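Local coordinates for aldehyde Dehydrogenase (Burkholderia cenocepacia, PDB 4O6R), which probably oxidises aldehydes to carboxylic acids with NAD+ or NADP+ as the electron acceptor, at the interface of chains A and B. Numbering follows the deposited sequence. Chains: chain A/B, Aldehyde Dehydrogenase.

Contact 1: the interface of chains A and B. Residues chain A 249-251; chain B 460, 464.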
loop_
_atom_site.group_PDB
_atom_site.type_symbol
_atom_site.label_atom_id
_atom_site.label_comp_id
_atom_site.label_asym_id
_atom_site.label_seq_id
_atom_site.Cartn_x
_atom_site.Cartn_y
_atom_site.Cartn_z
ATOM N N LEU A 249 -2.122 -29.604 -4.573
ATOM C CA LEU A 249 -2.393 -28.477 -3.696
ATOM C C LEU A 249 -2.299 -27.133 -4.407
ATOM O O LEU A 249 -1.797 -26.162 -3.853
ATOM C CB LEU A 249 -1.493 -28.556 -2.462
ATOM C CG LEU A 249 -1.889 -29.882 -1.793
ATOM C CD1 LEU A 249 -0.755 -30.602 -1.121
ATOM C CD2 LEU A 249 -3.066 -29.692 -0.852
ATOM N N LYS A 250 -2.796 -27.087 -5.645
ATOM C CA LYS A 250 -2.913 -25.844 -6.365
ATOM C C LYS A 250 -3.792 -24.869 -5.593
ATOM O O LYS A 250 -4.696 -25.260 -4.852
ATOM C CB LYS A 250 -3.488 -26.051 -7.754
ATOM C CG LYS A 250 -4.835 -26.767 -7.812
ATOM C CD LYS A 250 -5.472 -26.789 -9.184
ATOM C CE LYS A 250 -4.635 -27.436 -10.285
ATOM N NZ LYS A 250 -4.300 -28.872 -10.034
ATOM N N ARG A 251 -3.513 -23.583 -5.770
ATOM C CA ARG A 251 -4.355 -22.572 -5.188
ATOM C C ARG A 251 -5.722 -22.624 -5.876
ATOM O O ARG A 251 -5.837 -23.125 -7.001
ATOM C CB ARG A 251 -3.703 -21.210 -5.293
ATOM C CG ARG A 251 -2.523 -21.130 -4.342
ATOM C CD ARG A 251 -1.541 -20.046 -4.704
ATOM N NE ARG A 251 -2.181 -18.752 -4.545
ATOM C CZ ARG A 251 -1.548 -17.582 -4.606
ATOM N NH1 ARG A 251 -0.245 -17.531 -4.800
ATOM N NH2 ARG A 251 -2.230 -16.456 -4.433
ATOM N N GLY B 460 3.930 -24.285 -4.647
ATOM C CA GLY B 460 3.652 -25.651 -5.098
ATOM C C GLY B 460 3.103 -26.526 -3.990
ATOM O O GLY B 460 2.260 -26.091 -3.186
ATOM N N TYR B 464 0.292 -22.934 0.471
ATOM C CA TYR B 464 -0.078 -21.584 0.095
ATOM C C TYR B 464 -0.584 -20.782 1.282
ATOM O O TYR B 464 -0.990 -21.347 2.304
ATOM C CB TYR B 464 -1.146 -21.595 -1.010
ATOM C CG TYR B 464 -2.361 -22.528 -0.848
ATOM C CD1 TYR B 464 -3.440 -22.165 -0.069
ATOM C CD2 TYR B 464 -2.460 -23.713 -1.584
ATOM C CE1 TYR B 464 -4.569 -22.970 0.028
ATOM C CE2 TYR B 464 -3.582 -24.528 -1.514
ATOM C CZ TYR B 464 -4.652 -24.156 -0.706
ATOM O OH TYR B 464 -5.777 -24.951 -0.645
HETATM O O HOH W 1 -5.710 -26.807 -2.732
HETATM O O HOH W 2 0.275 -24.484 -4.270
#
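B:Tyr464 lies against the backbone of A:Leu249 to A:Arg251, and the carbonyl oxygen A:Leu249 O meets the edge of its ring, in the ring plane, at 3.4 Å from B:Tyr464 CE2. That position lets the weakly polar ring C-H groups face the oxygen, a contact that is not a hydrogen bond. At the ring's root, A:Arg251 CG packs on B:Tyr464 CB at 3.6 Å, and the two side chains run past each other in opposite directions. The arginine contributes the aliphatic part of its chain here, which bends at chi3 (66°), about the CG-CD bond that packs on the tyrosine. The CG of B:Tyr464 sits between its own backbone N and carbonyl carbon (chi1 47°), which lays the ring along the A-chain segment and carries the phenol oxygen toward water 1.

Two waters form the next shell. Water 1 lies 2.8 Å from B:Tyr464 OH and also 2.8 Å from A:Lys250 O, joining the phenol to the second carbonyl. Water 2 is 2.7 Å from A:Leu249 O and 2.8 Å from B:Gly460 O, bridging two acceptors that could not bond to each other, since it can donate to both.

The site is part of the two-fold symmetric interface between two copies of the protein: B:Tyr464, ending the short strand 463-464 after the 3-10 helix 460-462 that B:Gly460 opens, packs on the loop leading into strand 251-255.

Contact 2: the interface of chains A and B. Residues chain A 103, 278-279, 282, 316; chain B 493-494.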
loop_
_atom_site.group_PDB
_atom_site.type_symbol
_atom_site.label_atom_id
_atom_site.label_comp_id
_atom_site.label_asym_id
_atom_site.label_seq_id
_atom_site.Cartn_x
_atom_site.Cartn_y
_atom_site.Cartn_z
ATOM N N ARG A 103 -28.779 -4.671 -27.734
ATOM C CA ARG A 103 -28.535 -3.413 -27.070
ATOM C C ARG A 103 -27.617 -3.574 -25.825
ATOM O O ARG A 103 -26.826 -2.677 -25.544
ATOM C CB ARG A 103 -29.850 -2.705 -26.751
ATOM C CG ARG A 103 -30.622 -3.293 -25.593
ATOM C CD ARG A 103 -31.871 -2.479 -25.353
ATOM N NE ARG A 103 -32.251 -2.565 -23.960
ATOM C CZ ARG A 103 -33.036 -1.704 -23.324
ATOM N NH1 ARG A 103 -33.627 -0.699 -23.980
ATOM N NH2 ARG A 103 -33.284 -1.893 -22.023
ATOM N N ALA A 278 -35.664 -3.286 -11.124
ATOM C CA ALA A 278 -35.876 -3.890 -12.439
ATOM C C ALA A 278 -34.548 -4.217 -13.128
ATOM O O ALA A 278 -34.357 -5.337 -13.625
ATOM C CB ALA A 278 -36.759 -3.007 -13.295
ATOM N N TRP A 279 -33.622 -3.261 -13.124
ATOM C CA TRP A 279 -32.266 -3.507 -13.566
ATOM C C TRP A 279 -31.647 -4.696 -12.832
ATOM O O TRP A 279 -31.030 -5.567 -13.446
ATOM C CB TRP A 279 -31.423 -2.232 -13.366
ATOM C CG TRP A 279 -29.967 -2.423 -13.207
ATOM C CD1 TRP A 279 -29.246 -2.345 -12.040
ATOM C CD2 TRP A 279 -29.019 -2.692 -14.244
ATOM N NE1 TRP A 279 -27.923 -2.558 -12.297
ATOM C CE2 TRP A 279 -27.755 -2.792 -13.636
ATOM C CE3 TRP A 279 -29.125 -2.872 -15.634
ATOM C CZ2 TRP A 279 -26.592 -3.066 -14.361
ATOM C CZ3 TRP A 279 -27.973 -3.144 -16.364
ATOM C CH2 TRP A 279 -26.723 -3.240 -15.733
ATOM N N PHE A 282 -33.839 -8.069 -13.845
ATOM C CA PHE A 282 -34.212 -8.379 -15.234
ATOM C C PHE A 282 -33.105 -8.209 -16.248
ATOM O O PHE A 282 -33.146 -8.874 -17.291
ATOM C CB PHE A 282 -35.512 -7.662 -15.634
ATOM C CG PHE A 282 -36.662 -8.006 -14.719
ATOM C CD1 PHE A 282 -36.940 -9.340 -14.405
ATOM C CD2 PHE A 282 -37.428 -7.030 -14.131
ATOM C CE1 PHE A 282 -37.954 -9.674 -13.538
ATOM C CE2 PHE A 282 -38.448 -7.365 -13.271
ATOM C CZ PHE A 282 -38.717 -8.680 -12.965
ATOM N N ILE A 316 -41.900 -4.922 -20.066
ATOM C CA ILE A 316 -40.599 -5.157 -20.646
ATOM C C ILE A 316 -40.762 -5.873 -21.982
ATOM O O ILE A 316 -41.502 -6.839 -22.083
ATOM C CB ILE A 316 -39.690 -5.950 -19.682
ATOM C CG1 ILE A 316 -39.287 -5.068 -18.489
ATOM C CG2 ILE A 316 -38.461 -6.486 -20.408
ATOM C CD1 ILE A 316 -38.543 -5.786 -17.379
ATOM N N HIS B 493 -32.737 1.659 -17.018
ATOM C CA HIS B 493 -32.429 0.622 -18.010
ATOM C C HIS B 493 -33.610 0.332 -18.933
ATOM O O HIS B 493 -33.430 0.082 -20.115
ATOM C CB HIS B 493 -32.005 -0.655 -17.283
ATOM C CG HIS B 493 -31.570 -1.752 -18.187
ATOM N ND1 HIS B 493 -30.431 -1.679 -18.953
ATOM C CD2 HIS B 493 -32.127 -2.953 -18.457
ATOM C CE1 HIS B 493 -30.307 -2.786 -19.663
ATOM N NE2 HIS B 493 -31.328 -3.573 -19.387
ATOM N N PHE B 494 -34.822 0.345 -18.391
ATOM C CA PHE B 494 -36.029 0.207 -19.202
ATOM C C PHE B 494 -36.673 1.590 -19.290
ATOM O O PHE B 494 -37.331 2.034 -18.358
ATOM C CB PHE B 494 -36.984 -0.832 -18.579
ATOM C CG PHE B 494 -36.334 -2.153 -18.334
ATOM C CD1 PHE B 494 -36.041 -2.992 -19.388
ATOM C CD2 PHE B 494 -35.977 -2.555 -17.052
ATOM C CE1 PHE B 494 -35.406 -4.213 -19.193
ATOM C CE2 PHE B 494 -35.343 -3.783 -16.841
ATOM C CZ PHE B 494 -35.060 -4.616 -17.909
#
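The imidazole of B:His493 is held between two side chains of chain A. A:Arg103 NH2 stands over one face, 3.8 Å from the ring centroid, in a cation-pi contact, with the guanidinium turned steeply to the ring. On the opposite face A:Trp279 presents the edge of its six-membered ring: CE3 is 3.7 Å from B:His493 CG, and the 64° between the planes makes this an edge-to-face contact. At the imidazole edge, in plane, lies B:Phe494 CE2. The phenyl ring of B:Phe494 is likewise covered on both faces, by CD2 of B:His493, so that the imidazole turns its edge to the phenyl face, and by the methyl A:Ile316 CD1, 3.8 Å from the phenyl centroid in a CH-pi contact. At the phenyl edge lies the backbone of A:Ala278, and A:Phe282 adds its CB, 3.8 Å from B:Phe494 CZ, rather than a ring stack.

The guanidinium has a second task. A:Arg103 NH2 donates a hydrogen bond of 2.7 Å to the backbone carbonyl B:His493 O. The bond is short but bent, 130° at the hydrogen, and the donor is tilted from the carbonyl plane; the same nitrogen also stands over the ring. An extended chain from CG to NE brings this group across from helix 102-123. For B:His493, CG anti to the backbone N (chi1 -176°) places the imidazole between arginine and tryptophan. The nearby guanidinium would probably disfavour a positive charge on the imidazole.

Through this patch the C-terminal segment of chain B is clasped between helix 102-123, helix 270-282 and the A:Ile316 loop of chain A, which probably helps to hold the dimer together.

About 42 Å separates the C-alpha centres of contact 1 and contact 2, and they share no residue or secondary-structure element. Both belong to one two-fold symmetric interface, so each recurs with the chains exchanged. Chain B supplies residues from its C-terminal part to both: the 460-464 region in contact 1 and the last residues in contact 2, with helix 469-475 and strand 477-485 in the intervening sequence. Contact 1 combines water bridges to backbone carbonyls with aliphatic packing on a tyrosine, contact 2 rings and a direct hydrogen bond. Together they show chain B engaging widely spaced parts of chain A, consistent with a stable pair within the deposited tetramer.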